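Local coordinates for protein laminin subunit ALPHA-1 (Mus musculus, PDB 2JD4) that forms part of laminin-111 of basement membranes, its LG4-5 domain pair carrying metal sites and probably anchoring the laminin to cell-surface receptors, at residues Q23-S27 with S188-R192; A55-Y61 with T73-G79; L87-T92 with V131-T137; Q223-R229 with W285-H291. The protein carries 4 engineered substitutions. All coordinates share one frame; numbering follows the deposited sequence.

Contact 1: Q23-S27 with S188-R192; sequences QFGLS and SAVDR
Gln23 and Asp191 pair through their backbones as a single antiparallel bridge of the hydrogen-bonded kind. The amide N of Gln23 gives a nearly straight bond to O of Asp191, 2.9 Å long at 175°, though it arrives from above the carbonyl plane. The return bond from Asp191 N to Gln23 O is weak. Within its own segment, Asp191 accepts at OD2 from the N of Arg192, 2.8 Å away, which probably restrains the turn of the carboxylate.

Apolar contacts flank this bridge. CB of Gln23 lies 3.6 Å from O of Arg192, and a bend at chi2 (79°) then leads the amide away from the 188-192 segment. Phe24 and Val190 lie side by side and point the same way, CE2 of the ring 3.9 Å from CG2 of Val190; the buried ring is covered at its margin by the partly exposed valine, and both rest on Leu32 of strand 31-35. Leu26 places CB 3.9 Å from O of Ala189, and it also touches Phe374 of the second LG domain.

Polar contact at the far end is mediated by water: one molecule joins Ser27 OG to Ser188 OG, at 3.3 and 2.8 Å, while Ser27 OG also bonds Asn29 N and lies 3.7 Å from CB of Ala189. Two loops laced by one isolated antiparallel bridge, at the side of the LG4 beta sandwich that meets LG5, are the result.

Contact 2: A55-Y61 with T73-G79; sequences ASSGLIY and TLQLQEG
Leu74, Leu76 and Tyr61 bury the most surface in this beta hairpin, where strands 58-64 and 71-77 run antiparallel in one sheet of the LG4 sandwich and a classic beta bulge sets Ile60 and Tyr61 both opposite Leu74. At the bulge, O of Leu74 accepts from Ile60 N at 2.9 Å and weakly from Tyr61 N. CB of Leu74 lies over one face of the Tyr61 ring, 3.9 Å from the centroid, in a CH-pi contact, and its CD2 meets CD1 of Ile60 at 3.9 Å. Tyr61 reaches this place because CG sits between its backbone N and carbonyl carbon (chi1 81°), which folds the ring back over the neighbouring strand; its hydroxyl bonds Thr110 OG1. An alanine here removes the ring and is likely to leave Leu74 CB uncovered and Thr110 OG1 without this partner. Leu76 faces Gly58, where a side chain would collide with the preceding carbonyl, and its CD2 comes 3.5 Å from O of Ala55. Leu76 packs on Leu81 and Ile165, and Ile60, beside Leu74, on Leu49, Ile51 and Leu81: a buried apolar face that suits leucine. Just beyond the bulge, O of Tyr61 accepts from Leu74 N at 3.1 Å and Thr73 OG1 at 3.0 Å.

Contact 3: L87-T92 with V131-T137; sequences LGKGRT and VVGKATT. Engineered in segment 131-137: Lys134 (natural residue Asn). With MG (magnesium ion), chain C.
Leu87 and Val131 cross at about a right angle, CD1 of the leucine meeting CG1 of the valine at 3.6 Å. A chi1 of -50° sets CG of Leu87 beside the backbone N and swings the branch toward Val131, while CB stands 3.8 Å from CB of Ala135, a small methyl that fits here, 3.3 Å from O of Leu87. Lys89 runs extended along the same loop, its CD passing Ala135 N. The engineered Lys134, bent at chi2 and chi3, curls back so that NZ makes a weak bond to O of Lys89.

These two loops form the rim of the LG4 beta sandwich that holds its magnesium ion. The carbonyl oxygens of Leu87 and Thr137 bind the metal at 2.3 and 2.2 Å, two waters add to the shell, and the carboxylates of Asp70 and Asp139 complete it. One of those waters donates to Thr137 OG1.

At the other end Thr92 turns OG1 across to the loop, where it accepts a nearly straight bond, 2.8 Å at 174°, from Val132 N. A water lies within bonding distance of this OG1, Gly90 O and Val132 O, with more acceptors round it than protons. A valine in place of Thr92 lacks the hydroxyl and would probably leave Val132 N without its acceptor and this water less firmly held. The close passage of Gly90 and Gly133, CA atoms 4.8 Å apart, suits glycine: a CB on Gly90 would press on CG1 of Val132, one on Gly133 on O of Lys89, and either would also jam against the preceding carbonyl O.

Contact 4: Q223-R229 with W285-H291; sequences QITLEFR and WHTLQAH. Engineered in segment 223-229: Gln223 (natural residue Asn).
The indole of Trp285 takes the aliphatic part of Arg229 over one face, with CG of the arginine 3.9 Å from the centroid of the six-membered ring, a CH-pi contact only 9° off the normal. At the edge of the indole, in its plane, lie C of Glu227 and N of Phe228. The guanidinium group of Arg229 is turned 68° from the ring and goes on to a salt bridge with Asp12, so a long side chain with a greasy stem and a charged end suits the place. Phe228 has His286 CB over one face, offset toward the rim; its CE2 also touches CD1 of Leu288 at 4.0 Å. The two rings of Phe228 and His286 lie obliquely, planes 41° apart, and the imidazole is held by Asp282 and Asp302.

Farther along the ladder from these aromatic pairs, Leu226 and Leu288 lie side by side, CD1 to CB 3.9 Å, and Ile224 pairs with Ala290, on the face turned toward Leu250 and Ile248. Across the other face, Thr225, Gln289 and Glu227 are polar. Six backbone bonds join the strands, among them Ala290 N to Ile224 O at 2.8 Å. The regular antiparallel ladder, its largely apolar face turned to strand 247-253 of the opposing layer, is that of a beta sandwich, here in LG5.

Contacts 1, 2 and 3 belong to LG4, and contact 4 to LG5. Along the chain, the 23-27/188-192 pairing spans contacts 2 and 3, which follow each other in series, and contact 4 comes after all three. Contacts 2 and 3 reach the same antiparallel sheet, through strands 58-64, 71-77 and 91-95, with centres about 23 Å apart. Contact 1 lies about 15 Å from contact 2, centre to centre, but about 33 Å, again between centres, from the magnesium-bearing contact 3. Contacts 3 and 4 are about 49 Å apart between centres, on opposite sides of the chain's centre. The metal site of LG4 thus lies far from the domain junction, near which contact 1 sits.

Contact 1: Q23-S27 with S188-R192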
loop_
_atom_site.group_PDB
_atom_site.type_symbol
_atom_site.label_atom_id
_atom_site.label_comp_id
_atom_site.label_asym_id
_atom_site.label_seq_id
_atom_site.Cartn_x
_atom_site.Cartn_y
_atom_site.Cartn_z
ATOM N N GLN A 23 -4.639 -4.468 -10.829
ATOM C CA GLN A 23 -4.332 -4.071 -9.462
ATOM C C GLN A 23 -3.511 -2.786 -9.520
ATOM O O GLN A 23 -2.501 -2.729 -10.215
ATOM C CB GLN A 23 -3.508 -5.147 -8.742
ATOM C CG GLN A 23 -3.137 -4.780 -7.297
ATOM C CD GLN A 23 -4.283 -4.983 -6.319
ATOM O OE1 GLN A 23 -4.218 -4.538 -5.174
ATOM N NE2 GLN A 23 -5.335 -5.668 -6.765
ATOM N N PHE A 24 -3.946 -1.764 -8.792
ATOM C CA PHE A 24 -3.230 -0.496 -8.756
ATOM C C PHE A 24 -2.645 -0.281 -7.356
ATOM O O PHE A 24 -2.771 -1.139 -6.482
ATOM C CB PHE A 24 -4.169 0.660 -9.130
ATOM C CG PHE A 24 -4.747 0.544 -10.512
ATOM C CD1 PHE A 24 -5.925 -0.167 -10.729
ATOM C CD2 PHE A 24 -4.097 1.121 -11.603
ATOM C CE1 PHE A 24 -6.452 -0.305 -12.021
ATOM C CE2 PHE A 24 -4.611 0.992 -12.892
ATOM C CZ PHE A 24 -5.794 0.275 -13.101
ATOM N N GLY A 25 -1.996 0.859 -7.149
ATOM C CA GLY A 25 -1.415 1.137 -5.847
ATOM C C GLY A 25 -0.084 0.456 -5.546
ATOM O O GLY A 25 0.424 0.583 -4.434
ATOM N N LEU A 26 0.487 -0.267 -6.507
ATOM C CA LEU A 26 1.777 -0.924 -6.272
ATOM C C LEU A 26 2.851 0.154 -6.086
ATOM O O LEU A 26 3.805 -0.027 -5.326
ATOM C CB LEU A 26 2.128 -1.851 -7.438
ATOM C CG LEU A 26 1.198 -3.064 -7.561
ATOM C CD1 LEU A 26 1.448 -3.740 -8.890
ATOM C CD2 LEU A 26 1.431 -4.040 -6.401
ATOM N N SER A 27 2.696 1.266 -6.798
ATOM C CA SER A 27 3.594 2.407 -6.655
ATOM C C SER A 27 2.636 3.587 -6.508
ATOM O O SER A 27 1.438 3.444 -6.755
ATOM C CB SER A 27 4.475 2.598 -7.893
ATOM O OG SER A 27 3.792 3.319 -8.898
ATOM N N SER A 188 1.787 2.597 -16.266
ATOM C CA SER A 188 2.950 2.458 -15.420
ATOM C C SER A 188 2.640 1.652 -14.173
ATOM O O SER A 188 1.610 1.852 -13.534
ATOM C CB SER A 188 3.495 3.835 -15.020
ATOM O OG SER A 188 4.543 3.696 -14.075
ATOM N N ALA A 189 3.535 0.716 -13.868
ATOM C CA ALA A 189 3.463 -0.131 -12.681
ATOM C C ALA A 189 2.138 -0.788 -12.323
ATOM O O ALA A 189 1.712 -0.736 -11.170
ATOM C CB ALA A 189 3.976 0.664 -11.471
ATOM N N VAL A 190 1.485 -1.417 -13.290
ATOM C CA VAL A 190 0.227 -2.088 -13.006
ATOM C C VAL A 190 0.489 -3.599 -12.945
ATOM O O VAL A 190 1.442 -4.092 -13.551
ATOM C CB VAL A 190 -0.820 -1.767 -14.097
ATOM C CG1 VAL A 190 -2.090 -2.554 -13.856
ATOM C CG2 VAL A 190 -1.140 -0.266 -14.071
ATOM N N ASP A 191 -0.331 -4.331 -12.195
ATOM C CA ASP A 191 -0.160 -5.782 -12.099
ATOM C C ASP A 191 -1.529 -6.471 -12.067
ATOM O O ASP A 191 -2.563 -5.818 -12.249
ATOM C CB ASP A 191 0.655 -6.133 -10.850
ATOM C CG ASP A 191 1.589 -7.318 -11.068
ATOM O OD1 ASP A 191 2.642 -7.364 -10.399
ATOM O OD2 ASP A 191 1.277 -8.203 -11.897
ATOM N N ARG A 192 -1.531 -7.782 -11.840
ATOM C CA ARG A 192 -2.766 -8.568 -11.797
ATOM C C ARG A 192 -3.302 -8.714 -10.381
ATOM O O ARG A 192 -2.567 -8.542 -9.412
ATOM C CB ARG A 192 -2.503 -9.953 -12.388
ATOM C CG ARG A 192 -1.781 -9.901 -13.717
ATOM C CD ARG A 192 -0.798 -11.053 -13.843
ATOM N NE ARG A 192 -1.319 -12.132 -14.667
ATOM C CZ ARG A 192 -0.670 -13.267 -14.902
ATOM N NH1 ARG A 192 0.524 -13.475 -14.370
ATOM N NH2 ARG A 192 -1.210 -14.184 -15.687
HETATM O O HOH W 1 5.394 4.428 -11.500
#

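Contact 2: A55-Y61 with T73-G79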
loop_
_atom_site.group_PDB
_atom_site.type_symbol
_atom_site.label_atom_id
_atom_site.label_comp_id
_atom_site.label_asym_id
_atom_site.label_seq_id
_atom_site.Cartn_x
_atom_site.Cartn_y
_atom_site.Cartn_z
ATOM N N ALA A 55 -7.782 -0.533 1.233
ATOM C CA ALA A 55 -7.180 0.779 1.454
ATOM C C ALA A 55 -8.084 1.860 2.031
ATOM O O ALA A 55 -9.304 1.780 1.963
ATOM C CB ALA A 55 -6.558 1.278 0.150
ATOM N N SER A 56 -7.471 2.891 2.592
ATOM C CA SER A 56 -8.254 3.976 3.159
ATOM C C SER A 56 -8.314 5.177 2.217
ATOM O O SER A 56 -9.246 5.974 2.292
ATOM C CB SER A 56 -7.677 4.404 4.515
ATOM O OG SER A 56 -6.437 5.071 4.350
ATOM N N SER A 57 -7.339 5.308 1.320
ATOM C CA SER A 57 -7.330 6.453 0.408
ATOM C C SER A 57 -6.671 6.199 -0.941
ATOM O O SER A 57 -5.809 5.319 -1.074
ATOM C CB SER A 57 -6.619 7.634 1.070
ATOM O OG SER A 57 -5.228 7.371 1.188
ATOM N N GLY A 58 -7.061 7.003 -1.933
ATOM C CA GLY A 58 -6.498 6.883 -3.268
ATOM C C GLY A 58 -7.366 7.451 -4.383
ATOM O O GLY A 58 -8.587 7.575 -4.232
ATOM N N LEU A 59 -6.734 7.798 -5.505
ATOM C CA LEU A 59 -7.450 8.339 -6.663
ATOM C C LEU A 59 -7.903 7.178 -7.553
ATOM O O LEU A 59 -7.098 6.327 -7.916
ATOM C CB LEU A 59 -6.539 9.300 -7.446
ATOM C CG LEU A 59 -7.143 10.011 -8.666
ATOM C CD1 LEU A 59 -6.440 11.344 -8.907
ATOM C CD2 LEU A 59 -7.032 9.114 -9.895
ATOM N N ILE A 60 -9.191 7.146 -7.897
ATOM C CA ILE A 60 -9.740 6.068 -8.719
ATOM C C ILE A 60 -9.790 6.438 -10.209
ATOM O O ILE A 60 -9.416 5.622 -11.060
ATOM C CB ILE A 60 -11.126 5.654 -8.194
ATOM C CG1 ILE A 60 -10.996 5.208 -6.728
ATOM C CG2 ILE A 60 -11.701 4.539 -9.066
ATOM C CD1 ILE A 60 -12.322 5.027 -5.977
ATOM N N TYR A 61 -10.262 7.645 -10.535
ATOM C CA TYR A 61 -10.243 8.116 -11.926
ATOM C C TYR A 61 -10.192 9.636 -11.991
ATOM O O TYR A 61 -10.628 10.326 -11.059
ATOM C CB TYR A 61 -11.427 7.572 -12.754
ATOM C CG TYR A 61 -12.766 8.267 -12.608
ATOM C CD1 TYR A 61 -12.966 9.567 -13.077
ATOM C CD2 TYR A 61 -13.855 7.597 -12.055
ATOM C CE1 TYR A 61 -14.216 10.174 -13.000
ATOM C CE2 TYR A 61 -15.109 8.199 -11.971
ATOM C CZ TYR A 61 -15.279 9.488 -12.449
ATOM O OH TYR A 61 -16.519 10.083 -12.374
ATOM N N THR A 73 -13.339 13.948 -10.970
ATOM C CA THR A 73 -12.554 12.914 -10.306
ATOM C C THR A 73 -13.344 12.141 -9.251
ATOM O O THR A 73 -14.354 12.625 -8.725
ATOM C CB THR A 73 -11.294 13.534 -9.640
ATOM O OG1 THR A 73 -10.508 12.508 -9.025
ATOM C CG2 THR A 73 -11.697 14.556 -8.582
ATOM N N LEU A 74 -12.894 10.917 -8.982
ATOM C CA LEU A 74 -13.487 10.049 -7.970
ATOM C C LEU A 74 -12.308 9.611 -7.108
ATOM O O LEU A 74 -11.355 8.999 -7.606
ATOM C CB LEU A 74 -14.154 8.819 -8.602
ATOM C CG LEU A 74 -14.682 7.776 -7.601
ATOM C CD1 LEU A 74 -15.854 8.360 -6.821
ATOM C CD2 LEU A 74 -15.118 6.508 -8.319
ATOM N N GLN A 75 -12.366 9.942 -5.822
ATOM C CA GLN A 75 -11.294 9.611 -4.884
ATOM C C GLN A 75 -11.839 8.928 -3.640
ATOM O O GLN A 75 -12.995 9.127 -3.264
ATOM C CB GLN A 75 -10.556 10.890 -4.462
ATOM C CG GLN A 75 -9.884 11.642 -5.595
ATOM C CD GLN A 75 -9.633 13.109 -5.256
ATOM O OE1 GLN A 75 -10.567 13.848 -4.958
ATOM N NE2 GLN A 75 -8.372 13.530 -5.304
ATOM N N LEU A 76 -11.003 8.110 -3.009
ATOM C CA LEU A 76 -11.385 7.428 -1.783
ATOM C C LEU A 76 -10.652 8.158 -0.664
ATOM O O LEU A 76 -9.483 8.509 -0.816
ATOM C CB LEU A 76 -10.937 5.969 -1.800
ATOM C CG LEU A 76 -11.423 5.139 -0.607
ATOM C CD1 LEU A 76 -12.924 4.858 -0.768
ATOM C CD2 LEU A 76 -10.642 3.827 -0.531
ATOM N N GLN A 77 -11.341 8.391 0.448
ATOM C CA GLN A 77 -10.742 9.078 1.590
ATOM C C GLN A 77 -11.362 8.557 2.877
ATOM O O GLN A 77 -12.589 8.532 3.027
ATOM C CB GLN A 77 -10.957 10.587 1.484
ATOM C CG GLN A 77 -10.388 11.366 2.663
ATOM C CD GLN A 77 -10.627 12.859 2.551
ATOM O OE1 GLN A 77 -9.939 13.557 1.809
ATOM N NE2 GLN A 77 -11.619 13.354 3.282
ATOM N N GLU A 78 -10.507 8.137 3.804
ATOM C CA GLU A 78 -10.966 7.584 5.071
ATOM C C GLU A 78 -11.935 6.439 4.806
ATOM O O GLU A 78 -12.924 6.265 5.517
ATOM C CB GLU A 78 -11.634 8.668 5.927
ATOM C CG GLU A 78 -10.690 9.809 6.317
ATOM C CD GLU A 78 -11.358 10.864 7.193
ATOM O OE1 GLU A 78 -12.399 11.419 6.782
ATOM O OE2 GLU A 78 -10.835 11.142 8.293
ATOM N N GLY A 79 -11.647 5.667 3.762
ATOM C CA GLY A 79 -12.477 4.527 3.425
ATOM C C GLY A 79 -13.781 4.824 2.710
ATOM O O GLY A 79 -14.534 3.895 2.416
#

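Contact 3: L87-T92 with V131-T137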
loop_
_atom_site.group_PDB
_atom_site.type_symbol
_atom_site.label_atom_id
_atom_site.label_comp_id
_atom_site.label_asym_id
_atom_site.label_seq_id
_atom_site.Cartn_x
_atom_site.Cartn_y
_atom_site.Cartn_z
ATOM N N LEU A 87 -17.086 22.637 -13.833
ATOM C CA LEU A 87 -17.383 22.915 -15.232
ATOM C C LEU A 87 -16.714 24.192 -15.741
ATOM O O LEU A 87 -16.930 24.599 -16.885
ATOM C CB LEU A 87 -18.897 23.016 -15.434
ATOM C CG LEU A 87 -19.745 21.873 -14.865
ATOM C CD1 LEU A 87 -21.209 22.118 -15.199
ATOM C CD2 LEU A 87 -19.295 20.531 -15.449
ATOM N N GLY A 88 -15.908 24.827 -14.897
ATOM C CA GLY A 88 -15.227 26.042 -15.318
ATOM C C GLY A 88 -15.495 27.277 -14.473
ATOM O O GLY A 88 -14.763 28.266 -14.568
ATOM N N LYS A 89 -16.534 27.232 -13.645
ATOM C CA LYS A 89 -16.870 28.378 -12.800
ATOM C C LYS A 89 -17.361 27.996 -11.405
ATOM O O LYS A 89 -18.113 28.741 -10.777
ATOM C CB LYS A 89 -17.919 29.247 -13.500
ATOM C CG LYS A 89 -17.421 29.849 -14.803
ATOM C CD LYS A 89 -18.507 30.627 -15.517
ATOM C CE LYS A 89 -17.979 31.218 -16.814
ATOM N NZ LYS A 89 -19.018 32.014 -17.521
ATOM N N GLY A 90 -16.928 26.836 -10.921
ATOM C CA GLY A 90 -17.342 26.402 -9.599
ATOM C C GLY A 90 -17.305 24.896 -9.462
ATOM O O GLY A 90 -17.497 24.173 -10.442
ATOM N N ARG A 91 -17.065 24.420 -8.246
ATOM C CA ARG A 91 -16.991 22.989 -7.990
ATOM C C ARG A 91 -18.253 22.402 -7.353
ATOM O O ARG A 91 -18.865 23.007 -6.469
ATOM C CB ARG A 91 -15.779 22.690 -7.098
ATOM C CG ARG A 91 -15.624 21.224 -6.714
ATOM C CD ARG A 91 -14.182 20.910 -6.331
ATOM N NE ARG A 91 -13.822 21.452 -5.034
ATOM C CZ ARG A 91 -12.613 21.899 -4.709
ATOM N NH1 ARG A 91 -11.626 21.878 -5.589
ATOM N NH2 ARG A 91 -12.396 22.374 -3.493
ATOM N N THR A 92 -18.641 21.222 -7.822
ATOM C CA THR A 92 -19.792 20.513 -7.277
ATOM C C THR A 92 -19.213 19.250 -6.636
ATOM O O THR A 92 -18.354 18.601 -7.228
ATOM C CB THR A 92 -20.798 20.107 -8.386
ATOM O OG1 THR A 92 -21.297 21.276 -9.045
ATOM C CG2 THR A 92 -21.965 19.340 -7.791
ATOM N N VAL A 131 -25.842 21.236 -9.531
ATOM C CA VAL A 131 -24.610 21.685 -10.158
ATOM C C VAL A 131 -24.350 23.143 -9.795
ATOM O O VAL A 131 -25.239 23.994 -9.907
ATOM C CB VAL A 131 -24.677 21.521 -11.692
ATOM C CG1 VAL A 131 -23.475 22.177 -12.352
ATOM C CG2 VAL A 131 -24.709 20.036 -12.039
ATOM N N VAL A 132 -23.124 23.412 -9.355
ATOM C CA VAL A 132 -22.702 24.743 -8.939
ATOM C C VAL A 132 -22.051 25.525 -10.074
ATOM O O VAL A 132 -21.322 24.964 -10.892
ATOM C CB VAL A 132 -21.694 24.648 -7.766
ATOM C CG1 VAL A 132 -21.142 26.020 -7.431
ATOM C CG2 VAL A 132 -22.371 24.030 -6.548
ATOM N N GLY A 133 -22.316 26.827 -10.119
ATOM C CA GLY A 133 -21.721 27.645 -11.156
ATOM C C GLY A 133 -22.624 27.911 -12.341
ATOM O O GLY A 133 -23.662 27.273 -12.515
ATOM N N LYS A 134 -22.200 28.861 -13.166
ATOM C CA LYS A 134 -22.940 29.269 -14.350
ATOM C C LYS A 134 -22.552 28.440 -15.568
ATOM O O LYS A 134 -23.381 28.210 -16.451
ATOM C CB LYS A 134 -22.678 30.752 -14.635
ATOM C CG LYS A 134 -23.146 31.709 -13.540
ATOM C CD LYS A 134 -22.511 31.411 -12.184
ATOM C CE LYS A 134 -20.992 31.485 -12.235
ATOM N NZ LYS A 134 -20.380 31.097 -10.932
ATOM N N ALA A 135 -21.294 28.004 -15.615
ATOM C CA ALA A 135 -20.800 27.197 -16.729
ATOM C C ALA A 135 -21.766 26.040 -16.967
ATOM O O ALA A 135 -22.425 25.580 -16.038
ATOM C CB ALA A 135 -19.405 26.667 -16.415
ATOM N N THR A 136 -21.853 25.571 -18.209
ATOM C CA THR A 136 -22.776 24.486 -18.522
ATOM C C THR A 136 -22.137 23.239 -19.122
ATOM O O THR A 136 -22.819 22.242 -19.325
ATOM C CB THR A 136 -23.876 24.956 -19.500
ATOM O OG1 THR A 136 -23.297 25.221 -20.783
ATOM C CG2 THR A 136 -24.540 26.219 -18.984
ATOM N N THR A 137 -20.842 23.280 -19.405
ATOM C CA THR A 137 -20.200 22.116 -20.004
ATOM C C THR A 137 -18.915 21.641 -19.327
ATOM O O THR A 137 -18.124 22.445 -18.826
ATOM C CB THR A 137 -19.883 22.367 -21.500
ATOM O OG1 THR A 137 -18.915 23.420 -21.626
ATOM C CG2 THR A 137 -21.149 22.752 -22.256
HETATM MG MG MG C . -16.603 24.063 -19.078
HETATM O O HOH W 2 -19.862 22.688 -11.077
HETATM O O HOH W 3 -18.207 25.534 -19.626
HETATM O O HOH W 4 -14.882 25.649 -19.113
#

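Contact 4: Q223-R229 with W285-H291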
loop_
_atom_site.group_PDB
_atom_site.type_symbol
_atom_site.label_atom_id
_atom_site.label_comp_id
_atom_site.label_asym_id
_atom_site.label_seq_id
_atom_site.Cartn_x
_atom_site.Cartn_y
_atom_site.Cartn_z
ATOM N N GLN A 223 9.717 3.249 18.425
ATOM C CA GLN A 223 8.861 2.081 18.595
ATOM C C GLN A 223 8.446 1.554 17.225
ATOM O O GLN A 223 7.900 2.296 16.411
ATOM C CB GLN A 223 7.606 2.450 19.394
ATOM C CG GLN A 223 6.783 1.248 19.831
ATOM C CD GLN A 223 5.383 1.624 20.268
ATOM O OE1 GLN A 223 5.195 2.492 21.124
ATOM N NE2 GLN A 223 4.387 0.966 19.684
ATOM N N ILE A 224 8.718 0.278 16.971
ATOM C CA ILE A 224 8.351 -0.342 15.700
ATOM C C ILE A 224 7.276 -1.397 15.932
ATOM O O ILE A 224 7.436 -2.276 16.780
ATOM C CB ILE A 224 9.570 -1.020 15.024
ATOM C CG1 ILE A 224 10.607 0.040 14.644
ATOM C CG2 ILE A 224 9.118 -1.801 13.792
ATOM C CD1 ILE A 224 11.873 -0.523 14.024
ATOM N N THR A 225 6.180 -1.299 15.184
ATOM C CA THR A 225 5.079 -2.254 15.298
ATOM C C THR A 225 4.669 -2.729 13.906
ATOM O O THR A 225 4.694 -1.961 12.945
ATOM C CB THR A 225 3.842 -1.623 15.975
ATOM O OG1 THR A 225 4.187 -1.171 17.291
ATOM C CG2 THR A 225 2.722 -2.639 16.075
ATOM N N LEU A 226 4.293 -3.997 13.803
ATOM C CA LEU A 226 3.881 -4.557 12.526
ATOM C C LEU A 226 3.252 -5.920 12.733
ATOM O O LEU A 226 3.345 -6.497 13.813
ATOM C CB LEU A 226 5.091 -4.691 11.594
ATOM C CG LEU A 226 6.238 -5.636 11.983
ATOM C CD1 LEU A 226 5.859 -7.098 11.734
ATOM C CD2 LEU A 226 7.459 -5.291 11.155
ATOM N N GLU A 227 2.602 -6.423 11.689
ATOM C CA GLU A 227 1.991 -7.744 11.716
ATOM C C GLU A 227 2.584 -8.487 10.534
ATOM O O GLU A 227 2.801 -7.897 9.472
ATOM C CB GLU A 227 0.476 -7.660 11.546
ATOM C CG GLU A 227 -0.251 -6.951 12.666
ATOM C CD GLU A 227 -1.740 -6.857 12.402
ATOM O OE1 GLU A 227 -2.362 -7.912 12.154
ATOM O OE2 GLU A 227 -2.287 -5.736 12.441
ATOM N N PHE A 228 2.857 -9.776 10.706
ATOM C CA PHE A 228 3.428 -10.552 9.619
ATOM C C PHE A 228 2.862 -11.965 9.583
ATOM O O PHE A 228 2.390 -12.478 10.591
ATOM C CB PHE A 228 4.957 -10.611 9.770
ATOM C CG PHE A 228 5.431 -11.513 10.889
ATOM C CD1 PHE A 228 5.567 -12.886 10.689
ATOM C CD2 PHE A 228 5.738 -10.987 12.143
ATOM C CE1 PHE A 228 6.003 -13.723 11.722
ATOM C CE2 PHE A 228 6.177 -11.815 13.185
ATOM C CZ PHE A 228 6.308 -13.186 12.972
ATOM N N ARG A 229 2.915 -12.582 8.406
ATOM C CA ARG A 229 2.464 -13.954 8.216
ATOM C C ARG A 229 3.475 -14.560 7.261
ATOM O O ARG A 229 3.909 -13.909 6.306
ATOM C CB ARG A 229 1.056 -14.021 7.600
ATOM C CG ARG A 229 0.958 -13.574 6.141
ATOM C CD ARG A 229 -0.399 -13.944 5.532
ATOM N NE ARG A 229 -0.568 -15.390 5.364
ATOM C CZ ARG A 229 0.049 -16.118 4.441
ATOM N NH1 ARG A 229 0.883 -15.542 3.588
ATOM N NH2 ARG A 229 -0.163 -17.425 4.370
ATOM N N TRP A 285 -1.475 -14.635 11.103
ATOM C CA TRP A 285 -0.890 -13.353 11.468
ATOM C C TRP A 285 -0.392 -13.284 12.911
ATOM O O TRP A 285 -1.022 -13.809 13.832
ATOM C CB TRP A 285 -1.891 -12.226 11.216
ATOM C CG TRP A 285 -2.188 -11.984 9.753
ATOM C CD1 TRP A 285 -3.254 -12.459 9.039
ATOM C CD2 TRP A 285 -1.411 -11.196 8.840
ATOM N NE1 TRP A 285 -3.191 -12.012 7.740
ATOM C CE2 TRP A 285 -2.070 -11.236 7.589
ATOM C CE3 TRP A 285 -0.221 -10.459 8.958
ATOM C CZ2 TRP A 285 -1.579 -10.564 6.458
ATOM C CZ3 TRP A 285 0.269 -9.790 7.836
ATOM C CH2 TRP A 285 -0.413 -9.848 6.600
ATOM N N HIS A 286 0.752 -12.626 13.087
ATOM C CA HIS A 286 1.374 -12.445 14.395
ATOM C C HIS A 286 1.687 -10.973 14.575
ATOM O O HIS A 286 2.060 -10.290 13.616
ATOM C CB HIS A 286 2.664 -13.254 14.466
ATOM C CG HIS A 286 2.458 -14.718 14.249
ATOM N ND1 HIS A 286 1.927 -15.543 15.215
ATOM C CD2 HIS A 286 2.649 -15.491 13.154
ATOM C CE1 HIS A 286 1.796 -16.763 14.725
ATOM N NE2 HIS A 286 2.227 -16.758 13.476
ATOM N N THR A 287 1.520 -10.471 15.792
ATOM C CA THR A 287 1.812 -9.073 16.052
ATOM C C THR A 287 3.243 -8.984 16.551
ATOM O O THR A 287 3.748 -9.913 17.189
ATOM C CB THR A 287 0.864 -8.472 17.109
ATOM O OG1 THR A 287 1.024 -9.162 18.352
ATOM C CG2 THR A 287 -0.587 -8.589 16.653
ATOM N N LEU A 288 3.904 -7.876 16.243
ATOM C CA LEU A 288 5.279 -7.692 16.674
ATOM C C LEU A 288 5.516 -6.255 17.119
ATOM O O LEU A 288 5.150 -5.305 16.425
ATOM C CB LEU A 288 6.228 -8.069 15.533
ATOM C CG LEU A 288 7.740 -8.101 15.781
ATOM C CD1 LEU A 288 8.409 -8.818 14.617
ATOM C CD2 LEU A 288 8.288 -6.685 15.929
ATOM N N GLN A 289 6.124 -6.112 18.292
ATOM C CA GLN A 289 6.437 -4.808 18.855
ATOM C C GLN A 289 7.905 -4.810 19.265
ATOM O O GLN A 289 8.365 -5.732 19.926
ATOM C CB GLN A 289 5.574 -4.535 20.089
ATOM C CG GLN A 289 4.078 -4.564 19.843
ATOM C CD GLN A 289 3.283 -4.535 21.137
ATOM O OE1 GLN A 289 3.414 -3.609 21.943
ATOM N NE2 GLN A 289 2.454 -5.553 21.344
ATOM N N ALA A 290 8.639 -3.783 18.860
ATOM C CA ALA A 290 10.051 -3.674 19.210
ATOM C C ALA A 290 10.284 -2.232 19.634
ATOM O O ALA A 290 10.231 -1.320 18.808
ATOM C CB ALA A 290 10.920 -4.026 18.008
ATOM N N HIS A 291 10.535 -2.027 20.923
ATOM C CA HIS A 291 10.735 -0.679 21.441
ATOM C C HIS A 291 12.166 -0.400 21.882
ATOM O O HIS A 291 12.748 -1.156 22.657
ATOM C CB HIS A 291 9.785 -0.431 22.619
ATOM C CG HIS A 291 9.706 1.002 23.048
ATOM N ND1 HIS A 291 9.051 1.400 24.195
ATOM C CD2 HIS A 291 10.170 2.137 22.469
ATOM C CE1 HIS A 291 9.115 2.715 24.303
ATOM N NE2 HIS A 291 9.787 3.186 23.268
#